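Local coordinates for protein TlmII (Streptoalloteichus hindustanus, PDB 4HVM) that takes part in tallysomycin biosynthesis, probably as a condensation-type protein of nonribosomal peptide assembly, a family generally linked to phosphopantetheine binding, at residues A33-A38 and A140-L145; Y151-A156 and S291-L296. One frame throughout, in Å; residues are numbered along the deposited sequence.

Contact 1. Residues A33-A38 and A140-L145; sequences AAAFAA and AHQMLL
Strands 36-44 and 133-141 run antiparallel in the mixed sheet of the condensation-type half, and this contact lies where 133-141 ends and gives way to a loop. Ala37 and Ala140 form a hydrogen-bonded pair: Ala37 N donates to Ala140 O at 3.2 Å, and Ala140 N returns to Ala37 O at 3.1 Å. One step on, Phe36 faces His141 as a non-hydrogen-bonded pair, and Gln142 N then bonds to Ala35 O at 2.7 Å, nearly along the C=O axis. The tight part surrounds the imidazole. His141 CG stands anti to the backbone N (chi1 -163°), and Ala35 CB sits over one ring face, 3.5 Å from the ring centroid. At about a right angle to it lies the Phe36 ring, which takes the imidazole edge toward its face in an offset T-shaped pair, planes at 77°, with His141 CB lying over the same phenyl ring in a CH-pi contact. An alanine in place of Phe36 would remove the ring that packs on His141 N and CB, and would probably leave the imidazole less firmly placed. The contact is looser at the 3-10 end, where exposed Ala34 brings its O no nearer than 4.2 Å to Gln142 OE1. By sequence, the segment reads as an altered HHxxxDG motif of condensation domains, probably with His141 at the first histidine, Gln142 at the second, usually catalytic position, and the motif aspartate directly after Leu145. Met143 N donates in the ring plane to His141 ND1 at 3.1 Å, so ND1 acts as acceptor, and a neutral imidazole would be expected to carry its proton on NE2.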
loop_
_atom_site.group_PDB
_atom_site.type_symbol
_atom_site.label_atom_id
_atom_site.label_comp_id
_atom_site.label_asym_id
_atom_site.label_seq_id
_atom_site.Cartn_x
_atom_site.Cartn_y
_atom_site.Cartn_z
ATOM N N ALA A 33 -13.522 1.256 -7.734
ATOM C CA ALA A 33 -13.062 2.059 -6.609
ATOM C C ALA A 33 -12.066 1.290 -5.743
ATOM O O ALA A 33 -11.344 1.880 -4.938
ATOM C CB ALA A 33 -14.244 2.525 -5.776
ATOM N N ALA A 34 -12.028 -0.029 -5.911
ATOM C CA ALA A 34 -11.131 -0.871 -5.126
ATOM C C ALA A 34 -9.680 -0.664 -5.533
ATOM O O ALA A 34 -8.762 -1.018 -4.792
ATOM C CB ALA A 34 -11.512 -2.332 -5.267
ATOM N N ALA A 35 -9.476 -0.099 -6.718
ATOM C CA ALA A 35 -8.132 0.128 -7.231
ATOM C C ALA A 35 -7.590 1.490 -6.823
ATOM O O ALA A 35 -6.456 1.835 -7.153
ATOM C CB ALA A 35 -8.125 0.006 -8.743
ATOM N N PHE A 36 -8.398 2.262 -6.104
ATOM C CA PHE A 36 -8.041 3.644 -5.801
ATOM C C PHE A 36 -7.659 3.879 -4.347
ATOM O O PHE A 36 -8.198 3.251 -3.436
ATOM C CB PHE A 36 -9.166 4.602 -6.214
ATOM C CG PHE A 36 -9.159 4.939 -7.673
ATOM C CD1 PHE A 36 -9.713 4.069 -8.594
ATOM C CD2 PHE A 36 -8.585 6.116 -8.127
ATOM C CE1 PHE A 36 -9.703 4.363 -9.941
ATOM C CE2 PHE A 36 -8.569 6.419 -9.476
ATOM C CZ PHE A 36 -9.131 5.539 -10.384
ATOM N N ALA A 37 -6.721 4.798 -4.149
ATOM C CA ALA A 37 -6.275 5.185 -2.821
ATOM C C ALA A 37 -6.093 6.693 -2.794
ATOM O O ALA A 37 -5.854 7.311 -3.833
ATOM C CB ALA A 37 -4.969 4.493 -2.477
ATOM N N ALA A 38 -6.194 7.287 -1.610
ATOM C CA ALA A 38 -6.046 8.731 -1.482
ATOM C C ALA A 38 -5.038 9.123 -0.406
ATOM O O ALA A 38 -5.087 8.624 0.715
ATOM C CB ALA A 38 -7.394 9.374 -1.199
ATOM N N ALA A 140 -5.562 8.107 -6.810
ATOM C CA ALA A 140 -4.947 7.407 -7.932
ATOM C C ALA A 140 -5.218 5.911 -8.005
ATOM O O ALA A 140 -5.343 5.231 -6.988
ATOM C CB ALA A 140 -3.448 7.664 -7.942
ATOM N N HIS A 141 -5.296 5.414 -9.234
ATOM C CA HIS A 141 -5.402 3.988 -9.505
ATOM C C HIS A 141 -4.079 3.328 -9.127
ATOM O O HIS A 141 -3.008 3.856 -9.434
ATOM C CB HIS A 141 -5.690 3.784 -10.992
ATOM C CG HIS A 141 -6.215 2.425 -11.333
ATOM N ND1 HIS A 141 -5.426 1.296 -11.319
ATOM C CD2 HIS A 141 -7.448 2.020 -11.718
ATOM C CE1 HIS A 141 -6.152 0.252 -11.674
ATOM N NE2 HIS A 141 -7.383 0.663 -11.920
ATOM N N GLN A 142 -4.152 2.179 -8.464
ATOM C CA GLN A 142 -2.956 1.523 -7.936
ATOM C C GLN A 142 -2.052 0.941 -9.023
ATOM O O GLN A 142 -0.908 0.578 -8.753
ATOM C CB GLN A 142 -3.335 0.426 -6.938
ATOM C CG GLN A 142 -4.054 -0.756 -7.566
ATOM C CD GLN A 142 -4.042 -1.984 -6.680
ATOM O OE1 GLN A 142 -4.880 -2.130 -5.790
ATOM N NE2 GLN A 142 -3.086 -2.876 -6.919
HETATM N N MSE A 143 -2.567 0.849 -10.245
HETATM C CA MSE A 143 -1.783 0.346 -11.368
HETATM C C MSE A 143 -0.960 1.457 -12.014
HETATM O O MSE A 143 -0.252 1.231 -12.997
HETATM C CB MSE A 143 -2.690 -0.310 -12.409
HETATM C CG MSE A 143 -3.235 -1.661 -11.990
HETATM SE SE MSE A 143 -4.389 -2.455 -13.338
HETATM C CE MSE A 143 -3.210 -2.278 -14.876
ATOM N N LEU A 144 -1.069 2.658 -11.459
ATOM C CA LEU A 144 -0.278 3.792 -11.914
ATOM C C LEU A 144 0.662 4.257 -10.814
ATOM O O LEU A 144 1.842 4.487 -11.054
ATOM C CB LEU A 144 -1.183 4.949 -12.343
ATOM C CG LEU A 144 -2.008 4.754 -13.617
ATOM C CD1 LEU A 144 -2.620 6.070 -14.058
ATOM C CD2 LEU A 144 -1.154 4.161 -14.725
ATOM N N LEU A 145 0.130 4.390 -9.604
ATOM C CA LEU A 145 0.913 4.856 -8.467
ATOM C C LEU A 145 0.783 3.916 -7.273
ATOM O O LEU A 145 -0.326 3.615 -6.834
ATOM C CB LEU A 145 0.460 6.259 -8.060
ATOM C CG LEU A 145 0.431 7.321 -9.159
ATOM C CD1 LEU A 145 -0.045 8.654 -8.603
ATOM C CD2 LEU A 145 1.797 7.466 -9.801
#

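Contact 2. Residues Y151-A156 and S291-L296; sequences YMVLGA and SVVGPL
The selenomethionine side chain of Met152 lies across the backbone of Ser291 and Val292, reaching from helix 147-161 to the loop ahead of strand 297-305. In a condensation-type fold of two halves, this is a seam: the helix follows the HHxxxDG-like segment of the N-terminal half, whereas the loop leads into a strand of the six-stranded sheet of the other half. Met152 leaves the helix with CG anti to its carbonyl carbon, runs extended through chi2 (-172°) and bends at chi3 (71°), which turns CE toward the loop. CE comes to 3.7 Å from Ser291 O and packs against Ser291 CB, while SE lies 3.8 Å from Val292 O. Met152 and Val293 lie alongside, pointing opposite ways, so that Val293 CG2 touches both CE and CB of Met152. The contact is wholly apolar between side chains. Polar links to residues just before the helical segment fix the loop instead: Gly294 N bonds to Ser149 OG, and Leu296 N to Asp146 OD2. The other branch of Val293 serves the next helical residue, crossing it at about a right angle, with Val293 CG1 4.0 Å from Val153 CG2.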
loop_
_atom_site.group_PDB
_atom_site.type_symbol
_atom_site.label_atom_id
_atom_site.label_comp_id
_atom_site.label_asym_id
_atom_site.label_seq_id
_atom_site.Cartn_x
_atom_site.Cartn_y
_atom_site.Cartn_z
ATOM N N TYR A 151 3.202 10.019 -2.796
ATOM C CA TYR A 151 3.874 11.120 -2.119
ATOM C C TYR A 151 4.980 11.732 -2.977
ATOM O O TYR A 151 5.337 12.898 -2.805
ATOM C CB TYR A 151 4.424 10.660 -0.772
ATOM C CG TYR A 151 3.361 10.502 0.286
ATOM C CD1 TYR A 151 2.655 11.602 0.746
ATOM C CD2 TYR A 151 3.067 9.260 0.831
ATOM C CE1 TYR A 151 1.683 11.472 1.714
ATOM C CE2 TYR A 151 2.094 9.120 1.804
ATOM C CZ TYR A 151 1.406 10.231 2.242
ATOM O OH TYR A 151 0.438 10.101 3.209
HETATM N N MSE A 152 5.525 10.940 -3.897
HETATM C CA MSE A 152 6.494 11.452 -4.860
HETATM C C MSE A 152 5.820 12.504 -5.729
HETATM O O MSE A 152 6.346 13.603 -5.924
HETATM C CB MSE A 152 7.048 10.326 -5.738
HETATM C CG MSE A 152 7.871 9.291 -4.990
HETATM SE SE MSE A 152 8.766 8.030 -6.180
HETATM C CE MSE A 152 10.081 9.255 -6.921
ATOM N N VAL A 153 4.637 12.161 -6.232
ATOM C CA VAL A 153 3.868 13.065 -7.078
ATOM C C VAL A 153 3.454 14.315 -6.312
ATOM O O VAL A 153 3.603 15.430 -6.808
ATOM C CB VAL A 153 2.612 12.375 -7.654
ATOM C CG1 VAL A 153 1.727 13.383 -8.375
ATOM C CG2 VAL A 153 3.010 11.256 -8.594
ATOM N N LEU A 154 2.940 14.124 -5.099
ATOM C CA LEU A 154 2.528 15.241 -4.254
ATOM C C LEU A 154 3.708 16.148 -3.922
ATOM O O LEU A 154 3.573 17.372 -3.897
ATOM C CB LEU A 154 1.875 14.738 -2.964
ATOM C CG LEU A 154 0.488 14.106 -3.092
ATOM C CD1 LEU A 154 -0.014 13.621 -1.741
ATOM C CD2 LEU A 154 -0.490 15.093 -3.703
ATOM N N GLY A 155 4.861 15.540 -3.664
ATOM C CA GLY A 155 6.067 16.294 -3.381
ATOM C C GLY A 155 6.535 17.067 -4.597
ATOM O O GLY A 155 7.010 18.197 -4.483
ATOM N N ALA A 156 6.391 16.455 -5.768
ATOM C CA ALA A 156 6.808 17.075 -7.021
ATOM C C ALA A 156 6.003 18.335 -7.337
ATOM O O ALA A 156 6.524 19.282 -7.928
ATOM C CB ALA A 156 6.703 16.078 -8.166
ATOM N N SER A 291 14.668 6.340 -8.618
ATOM C CA SER A 291 13.521 7.073 -8.102
ATOM C C SER A 291 12.412 7.104 -9.153
ATOM O O SER A 291 12.150 8.135 -9.775
ATOM C CB SER A 291 13.925 8.488 -7.690
ATOM O OG SER A 291 14.652 9.126 -8.722
ATOM N N VAL A 292 11.766 5.960 -9.349
ATOM C CA VAL A 292 10.769 5.816 -10.400
ATOM C C VAL A 292 9.356 6.029 -9.876
ATOM O O VAL A 292 8.956 5.420 -8.886
ATOM C CB VAL A 292 10.842 4.414 -11.045
ATOM C CG1 VAL A 292 9.741 4.238 -12.083
ATOM C CG2 VAL A 292 12.208 4.189 -11.667
ATOM N N VAL A 293 8.606 6.902 -10.540
ATOM C CA VAL A 293 7.189 7.062 -10.244
ATOM C C VAL A 293 6.412 6.011 -11.021
ATOM O O VAL A 293 6.415 6.016 -12.252
ATOM C CB VAL A 293 6.674 8.469 -10.633
ATOM C CG1 VAL A 293 5.155 8.534 -10.558
ATOM C CG2 VAL A 293 7.290 9.527 -9.741
ATOM N N GLY A 294 5.759 5.106 -10.298
ATOM C CA GLY A 294 4.989 4.042 -10.915
ATOM C C GLY A 294 4.763 2.843 -10.014
ATOM O O GLY A 294 5.184 2.836 -8.856
ATOM N N PRO A 295 4.090 1.813 -10.547
ATOM C CA PRO A 295 3.814 0.583 -9.800
ATOM C C PRO A 295 5.040 -0.318 -9.681
ATOM O O PRO A 295 5.358 -1.058 -10.613
ATOM C CB PRO A 295 2.737 -0.102 -10.644
ATOM C CG PRO A 295 2.992 0.378 -12.032
ATOM C CD PRO A 295 3.507 1.785 -11.901
ATOM N N LEU A 296 5.711 -0.260 -8.535
ATOM C CA LEU A 296 6.883 -1.088 -8.283
ATOM C C LEU A 296 6.826 -1.730 -6.894
ATOM O O LEU A 296 7.852 -2.102 -6.325
ATOM C CB LEU A 296 8.162 -0.263 -8.449
ATOM C CG LEU A 296 8.505 0.128 -9.890
ATOM C CD1 LEU A 296 9.765 0.968 -9.926
ATOM C CD2 LEU A 296 8.660 -1.107 -10.767
#

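Contact 1 includes most of the HHxxxDG-like segment; contact 2 packs against the helix that follows it, strand 133-141 and helix 147-161 being consecutive in the chain. Contact 1 works within one half of the fold, mainly by backbone hydrogen bonds and aromatic packing at a sheet end that is partly open to solvent. Contact 2 is buried, apolar and joins the halves, with loop 291-296 reaching over to the helix. They meet directly at Leu145, whose CD2 lies 3.6 Å from Val293 CG1 and whose CD1 reaches Val153 CG2, and again where Pro295 packs on the carbonyls of Met143 and Leu144. The loop that follows His141 is thus backed by residues of contact 2.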